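Local coordinates for ribonuclease H (Uncultured organism, PDB 4IBN), which probably cleaves the RNA strand of RNA-DNA hybrids endonucleolytically, leaving 5'-phosphomonoesters, with magnesium as its cofactor, at residues R98-V101 with D102-R106; D110-Q113 with R114-R118. All coordinates share one frame; numbering follows the deposited sequence.

Contact 1 (R98-V101 with D102-R106)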
ATOM      1  N   ARG A  98      -2.252  -7.014  -7.819  1.00 22.36           N
ATOM      2  CA  ARG A  98      -1.506  -6.934  -9.040  1.00 21.33           C
ATOM      3  C   ARG A  98      -1.833  -5.670  -9.773  1.00 21.33           C
ATOM      4  O   ARG A  98      -1.067  -5.161 -10.499  1.00 21.38           O
ATOM      5  CB  ARG A  98      -1.671  -8.167  -9.893  1.00 25.62           C
ATOM      6  CG  ARG A  98      -0.762  -9.241  -9.465  1.00 28.25           C
ATOM      7  CD  ARG A  98      -0.271 -10.091 -10.564  1.00 23.74           C
ATOM      8  NE  ARG A  98       0.845  -9.526 -11.264  1.00 24.05           N
ATOM      9  CZ  ARG A  98       2.071 -10.007 -11.229  1.00 27.90           C
ATOM     10  NH1 ARG A  98       2.358 -11.067 -10.501  1.00 29.30           N
ATOM     11  NH2 ARG A  98       3.025  -9.428 -11.926  1.00 26.24           N
ATOM     12  N   TYR A  99      -2.987  -5.132  -9.515  1.00 20.04           N
ATOM     13  CA  TYR A  99      -3.338  -3.894 -10.158  1.00 19.47           C
ATOM     14  C   TYR A  99      -2.265  -2.870  -9.791  1.00 19.42           C
ATOM     15  O   TYR A  99      -1.779  -2.223 -10.629  1.00 18.21           O
ATOM     16  CB  TYR A  99      -4.713  -3.416  -9.644  1.00 18.25           C
ATOM     17  CG  TYR A  99      -5.326  -2.184 -10.270  1.00 18.42           C
ATOM     18  CD1 TYR A  99      -5.725  -2.163 -11.566  1.00 24.86           C
ATOM     19  CD2 TYR A  99      -5.520  -1.045  -9.546  1.00 20.07           C
ATOM     20  CE1 TYR A  99      -6.278  -1.045 -12.127  1.00 22.67           C
ATOM     21  CE2 TYR A  99      -6.092   0.046 -10.097  1.00 22.50           C
ATOM     22  CZ  TYR A  99      -6.467   0.051 -11.397  1.00 25.51           C
ATOM     23  OH  TYR A  99      -7.044   1.148 -11.970  1.00 26.13           O
ATOM     24  N   ILE A 100      -1.917  -2.770  -8.521  1.00 17.16           N
ATOM     25  CA  ILE A 100      -0.877  -1.847  -8.076  1.00 15.74           C
ATOM     26  C   ILE A 100       0.517  -2.229  -8.566  1.00 15.97           C
ATOM     27  O   ILE A 100       1.209  -1.422  -9.051  1.00 19.50           O
ATOM     28  CB  ILE A 100      -0.809  -1.759  -6.545  1.00 15.53           C
ATOM     29  CG1 ILE A 100      -2.098  -1.192  -5.977  1.00 17.66           C
ATOM     30  CG2 ILE A 100       0.366  -0.961  -6.099  1.00 15.78           C
ATOM     31  CD1 ILE A 100      -2.538   0.041  -6.573  1.00 21.46           C
ATOM     32  N   VAL A 101       0.888  -3.485  -8.412  1.00 16.36           N
ATOM     33  CA  VAL A 101       2.223  -3.870  -8.771  1.00 16.64           C
ATOM     34  C   VAL A 101       2.516  -3.723 -10.264  1.00 18.15           C
ATOM     35  O   VAL A 101       3.537  -3.231 -10.649  1.00 16.94           O
ATOM     36  CB  VAL A 101       2.523  -5.334  -8.348  1.00 15.12           C
ATOM     37  CG1 VAL A 101       3.845  -5.747  -8.772  1.00 17.98           C
ATOM     38  CG2 VAL A 101       2.406  -5.478  -6.915  1.00 18.01           C
ATOM     39  N   ASP A 102       1.629  -4.235 -11.096  1.00 16.58           N
ATOM     40  CA  ASP A 102       1.776  -4.084 -12.522  1.00 17.05           C
ATOM     41  C   ASP A 102       1.595  -2.623 -12.965  1.00 19.75           C
ATOM     42  O   ASP A 102       2.203  -2.180 -13.872  1.00 19.16           O
ATOM     43  CB  ASP A 102       0.859  -5.015 -13.287  1.00 18.25           C
ATOM     44  CG  ASP A 102       1.175  -6.456 -13.068  1.00 15.70           C
ATOM     45  OD1 ASP A 102       2.320  -6.787 -12.865  1.00 20.48           O
ATOM     46  OD2 ASP A 102       0.253  -7.228 -13.147  1.00 20.26           O
ATOM     47  N   GLY A 103       0.699  -1.913 -12.329  1.00 17.14           N
ATOM     48  CA  GLY A 103       0.549  -0.520 -12.671  1.00 19.44           C
ATOM     49  C   GLY A 103       1.767   0.304 -12.371  1.00 20.37           C
ATOM     50  O   GLY A 103       2.169   1.073 -13.164  1.00 19.09           O
ATOM     51  N   MET A 104       2.335   0.131 -11.197  1.00 20.06           N
ATOM     52  CA  MET A 104       3.527   0.877 -10.845  1.00 19.35           C
ATOM     53  C   MET A 104       4.775   0.501 -11.607  1.00 19.32           C
ATOM     54  O   MET A 104       5.660   1.265 -11.709  1.00 20.69           O
ATOM     55  CB  MET A 104       3.799   0.840  -9.362  1.00 18.62           C
ATOM     56  CG  MET A 104       2.732   1.474  -8.596  1.00 19.16           C
ATOM     57  SD  MET A 104       2.794   3.273  -8.818  1.00 21.77           S
ATOM     58  CE  MET A 104       1.727   3.841  -7.534  1.00 25.66           C
ATOM     59  N   THR A 105       4.858  -0.737 -12.023  1.00 18.28           N
ATOM     60  CA  THR A 105       6.038  -1.180 -12.702  1.00 18.33           C
ATOM     61  C   THR A 105       5.948  -1.101 -14.191  1.00 19.49           C
ATOM     62  O   THR A 105       6.948  -1.101 -14.856  1.00 20.13           O
ATOM     63  CB  THR A 105       6.413  -2.635 -12.365  1.00 17.53           C
ATOM     64  OG1 THR A 105       5.348  -3.517 -12.641  1.00 19.27           O
ATOM     65  CG2 THR A 105       6.823  -2.757 -10.925  1.00 18.43           C
ATOM     66  N   ARG A 106       4.730  -1.130 -14.698  1.00 18.16           N
ATOM     67  CA  ARG A 106       4.479  -1.095 -16.123  1.00 20.25           C
ATOM     68  C   ARG A 106       3.479  -0.076 -16.602  1.00 20.91           C
ATOM     69  O   ARG A 106       3.784   0.748 -17.358  1.00 23.72           O
ATOM     70  CB  ARG A 106       4.025  -2.453 -16.618  1.00 21.85           C
ATOM     71  CG  ARG A 106       5.000  -3.509 -16.499  1.00 21.32           C
ATOM     72  CD  ARG A 106       4.459  -4.845 -16.975  1.00 28.40           C
ATOM     73  NE  ARG A 106       5.445  -5.876 -16.794  1.00 34.39           N
ATOM     74  CZ  ARG A 106       6.161  -6.377 -17.778  1.00 33.70           C
ATOM     75  NH1 ARG A 106       5.964  -5.978 -19.016  1.00 31.37           N
ATOM     76  NH2 ARG A 106       7.056  -7.303 -17.516  1.00 36.88           N
TER

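Contact 2 (D110-Q113 with R114-R118)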
ATOM      1  N   ASP A 110       3.065   3.333 -19.508  1.00 22.23           N
ATOM      2  CA  ASP A 110       2.255   3.364 -20.707  1.00 25.68           C
ATOM      3  C   ASP A 110       1.307   4.541 -20.704  1.00 25.84           C
ATOM      4  O   ASP A 110       1.139   5.185 -21.686  1.00 26.85           O
ATOM      5  CB  ASP A 110       1.419   2.100 -20.844  1.00 28.04           C
ATOM      6  CG  ASP A 110       2.248   0.856 -21.079  1.00 34.67           C
ATOM      7  OD1 ASP A 110       3.340   0.966 -21.620  1.00 34.62           O
ATOM      8  OD2 ASP A 110       1.799  -0.234 -20.706  1.00 34.91           O
ATOM      9  N   TRP A 111       0.665   4.798 -19.585  1.00 22.24           N
ATOM     10  CA  TRP A 111      -0.263   5.884 -19.505  1.00 21.08           C
ATOM     11  C   TRP A 111       0.419   7.232 -19.726  1.00 20.10           C
ATOM     12  O   TRP A 111      -0.090   8.066 -20.393  1.00 24.95           O
ATOM     13  CB  TRP A 111      -0.998   5.864 -18.156  1.00 22.99           C
ATOM     14  CG  TRP A 111      -1.902   4.727 -18.037  1.00 25.92           C
ATOM     15  CD1 TRP A 111      -2.601   4.192 -19.007  1.00 35.72           C
ATOM     16  CD2 TRP A 111      -2.236   3.989 -16.850  1.00 26.35           C
ATOM     17  NE1 TRP A 111      -3.347   3.141 -18.543  1.00 37.62           N
ATOM     18  CE2 TRP A 111      -3.125   3.003 -17.208  1.00 34.15           C
ATOM     19  CE3 TRP A 111      -1.852   4.066 -15.533  1.00 26.10           C
ATOM     20  CZ2 TRP A 111      -3.660   2.111 -16.274  1.00 32.46           C
ATOM     21  CZ3 TRP A 111      -2.337   3.174 -14.654  1.00 24.17           C
ATOM     22  CH2 TRP A 111      -3.239   2.231 -15.005  1.00 28.26           C
ATOM     23  N   ALA A 112       1.570   7.423 -19.129  1.00 21.55           N
ATOM     24  CA  ALA A 112       2.309   8.647 -19.298  1.00 21.44           C
ATOM     25  C   ALA A 112       2.714   8.834 -20.745  1.00 23.16           C
ATOM     26  O   ALA A 112       2.697   9.893 -21.271  1.00 23.63           O
ATOM     27  CB  ALA A 112       3.507   8.675 -18.426  1.00 21.29           C
ATOM     28  N   GLN A 113       3.063   7.746 -21.363  1.00 22.74           N
ATOM     29  CA  GLN A 113       3.497   7.769 -22.726  1.00 25.64           C
ATOM     30  C   GLN A 113       2.364   8.301 -23.594  1.00 23.90           C
ATOM     31  O   GLN A 113       2.580   9.002 -24.529  1.00 27.39           O
ATOM     32  CB  GLN A 113       3.919   6.385 -23.157  1.00 27.32           C
ATOM     33  CG  GLN A 113       4.670   6.350 -24.401  1.00 31.47           C
ATOM     34  CD  GLN A 113       5.117   4.959 -24.718  1.00 39.51           C
ATOM     35  OE1 GLN A 113       4.361   4.045 -24.620  1.00 34.91           O
ATOM     36  NE2 GLN A 113       6.361   4.810 -25.097  1.00 38.95           N
ATOM     37  N   ARG A 114       1.140   7.987 -23.240  1.00 23.93           N
ATOM     38  CA  ARG A 114       0.002   8.361 -24.023  1.00 26.20           C
ATOM     39  C   ARG A 114      -0.624   9.659 -23.550  1.00 25.18           C
ATOM     40  O   ARG A 114      -1.734   9.941 -23.858  1.00 28.16           O
ATOM     41  CB  ARG A 114      -1.001   7.221 -24.129  1.00 27.44           C
ATOM     42  CG  ARG A 114      -2.146   7.285 -23.173  1.00 35.13           C
ATOM     43  CD  ARG A 114      -3.412   6.548 -23.618  1.00 39.36           C
ATOM     44  NE  ARG A 114      -4.014   5.898 -22.495  1.00 48.27           N
ATOM     45  CZ  ARG A 114      -5.306   5.762 -22.283  1.00 54.91           C
ATOM     46  NH1 ARG A 114      -6.202   6.273 -23.138  1.00 61.59           N
ATOM     47  NH2 ARG A 114      -5.709   5.157 -21.192  1.00 51.40           N
ATOM     48  N   GLY A 115       0.103  10.403 -22.748  1.00 21.58           N
ATOM     49  CA  GLY A 115      -0.355  11.662 -22.278  1.00 20.11           C
ATOM     50  C   GLY A 115      -1.434  11.603 -21.215  1.00 24.45           C
ATOM     51  O   GLY A 115      -2.098  12.573 -20.986  1.00 22.73           O
ATOM     52  N   TRP A 116      -1.571  10.463 -20.583  1.00 22.54           N
ATOM     53  CA  TRP A 116      -2.522  10.300 -19.489  1.00 24.06           C
ATOM     54  C   TRP A 116      -3.919  10.493 -19.988  1.00 26.79           C
ATOM     55  O   TRP A 116      -4.799  10.782 -19.254  1.00 27.85           O
ATOM     56  CB  TRP A 116      -2.256  11.198 -18.273  1.00 23.31           C
ATOM     57  CG  TRP A 116      -1.085  10.777 -17.440  1.00 26.59           C
ATOM     58  CD1 TRP A 116       0.147  11.260 -17.527  1.00 23.62           C
ATOM     59  CD2 TRP A 116      -1.034   9.738 -16.443  1.00 22.39           C
ATOM     60  NE1 TRP A 116       0.963  10.629 -16.658  1.00 28.39           N
ATOM     61  CE2 TRP A 116       0.250   9.691 -15.973  1.00 25.97           C
ATOM     62  CE3 TRP A 116      -1.968   8.876 -15.893  1.00 26.02           C
ATOM     63  CZ2 TRP A 116       0.630   8.823 -14.997  1.00 25.43           C
ATOM     64  CZ3 TRP A 116      -1.586   8.037 -14.940  1.00 26.21           C
ATOM     65  CH2 TRP A 116      -0.316   7.995 -14.503  1.00 26.77           C
ATOM     66  N   LYS A 117      -4.101  10.317 -21.278  1.00 28.08           N
ATOM     67  CA  LYS A 117      -5.413  10.452 -21.894  1.00 28.99           C
ATOM     68  C   LYS A 117      -6.273   9.261 -21.561  1.00 27.83           C
ATOM     69  O   LYS A 117      -5.807   8.189 -21.579  1.00 28.50           O
ATOM     70  CB  LYS A 117      -5.259  10.632 -23.396  1.00 29.90           C
ATOM     71  CG  LYS A 117      -4.783  12.041 -23.791  1.00 31.92           C
ATOM     72  CD  LYS A 117      -4.521  12.227 -25.288  1.00 45.69           C
ATOM     73  CE  LYS A 117      -4.450  10.929 -26.046  1.00 50.82           C
ATOM     74  NZ  LYS A 117      -4.038  11.038 -27.498  1.00 51.54           N
ATOM     75  N   ARG A 118      -7.529   9.477 -21.220  1.00 26.11           N
ATOM     76  CA  ARG A 118      -8.440   8.390 -20.975  1.00 29.25           C
ATOM     77  C   ARG A 118      -8.850   7.730 -22.275  1.00 30.84           C
ATOM     78  O   ARG A 118      -8.835   8.340 -23.282  1.00 32.00           O
ATOM     79  CB  ARG A 118      -9.693   8.862 -20.223  1.00 27.68           C
ATOM     80  CG  ARG A 118     -10.790   9.501 -21.088  1.00 26.94           C
ATOM     81  CD  ARG A 118     -11.892  10.221 -20.307  1.00 27.57           C
ATOM     82  NE  ARG A 118     -12.992  10.574 -21.181  1.00 28.90           N
ATOM     83  CZ  ARG A 118     -13.097  11.721 -21.840  1.00 28.43           C
ATOM     84  NH1 ARG A 118     -12.192  12.663 -21.700  1.00 29.15           N
ATOM     85  NH2 ARG A 118     -14.096  11.932 -22.653  1.00 31.02           N
TER

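Contact 1 (R98-V101 with D102-R106)
R98 and D102, one helical turn apart, both hold CG beside the backbone N (chi1 -83° and -64°), and the R98 chain then bends at chi2 and chi3 to lay its guanidinium side-on against the D102 carboxylate. Two nitrogens grip two oxygens. R98 NE meets D102 OD2 at 3.0 Å in a nearly straight bond, though it stands out of the carboxylate plane on the syn side; R98 NH2 meets D102 OD1 at 2.9 Å on its syn lone pair. The planes of the two groups are 37° apart, so the salt bridge is bidentate but twisted. Beneath it the helix bond from D102 N to R98 O, 2.9 Å, joins the same two residues. A lysine in place of D102 would probably leave the R98 guanidinium without its anionic mate and less fixed in its rotation. One turn further, V101 O accepts twice, from T105 N at 3.1 Å and from T105 OG1 at 2.7 Å, the donors approaching from opposite faces of the carbonyl plane. On the buried side, I100 CG2 touches M104 CG at 4.2 Å; I100 also packs on L72 and V75 of helix 67-82, and M104 on W129 and A132 of helix 126-136. The chemistry is thus split along helix 98-113: an i to i+4 ion pair ties successive turns on the exposed side, while apolar branches face neighbouring helices.

Contact 2 (D110-Q113 with R114-R118)
A Schellman motif closes helix 98-113 here and overlaps a type I' beta turn from R114 to K117, whose central residues G115 and W116 both have positive phi (74° and 63°). Its two signature bonds are W116 N to W111 O, 2.8 Å, and G115 N to A112 O, 3.0 Å, with G115 as the C-prime residue. R114 N keeps a last helical bond to D110 O at 3.2 Å and adds a weak one to W111 O. The reversal made by G115 and W116 together carries the W116 indole back under the final helical turn, where one ring face receives two carbons. W111 CB lies over the six-membered ring, 4.0 Å from its centroid and 18° off the normal, and A112 CA lies over the five-membered ring, 3.9 Å from its centroid; both are CH-pi contacts. The two indoles themselves cross obliquely, and W129 of helix 126-136 touches both, so the helix end is joined to the next helix through aromatic side chains. The R114 side chain runs alongside W111, pointing the same way, and its NH2 forms a salt bridge with E124 OE2; the exact placement of its guanidinium is doubtful, because the model sets it too close to the K117 carbonyl. On the W116 side the packing is completed by the A112 methyl, whose CB lies 3.7 Å from W116 NE1.

Contact 1 comes first along the chain, on the opening turns of helix 98-113, and contact 2 follows at its C-terminal end and in the loop toward helix 126-136. Their centres are about 15 Å apart, and the two sets of residues do not touch directly. The centre of contact 1 is about 12 Å, and that of contact 2 about 23 Å, from the centre of the chain; the first is partly buried, with side chains reaching strand 140-145 at an edge of the mixed sheet, and the second lies at the surface. W129 of helix 126-136 meets Y99 and M104 in the first and W111 and W116 in the second, and thus touches this RNase H helix in its early turns and at its end.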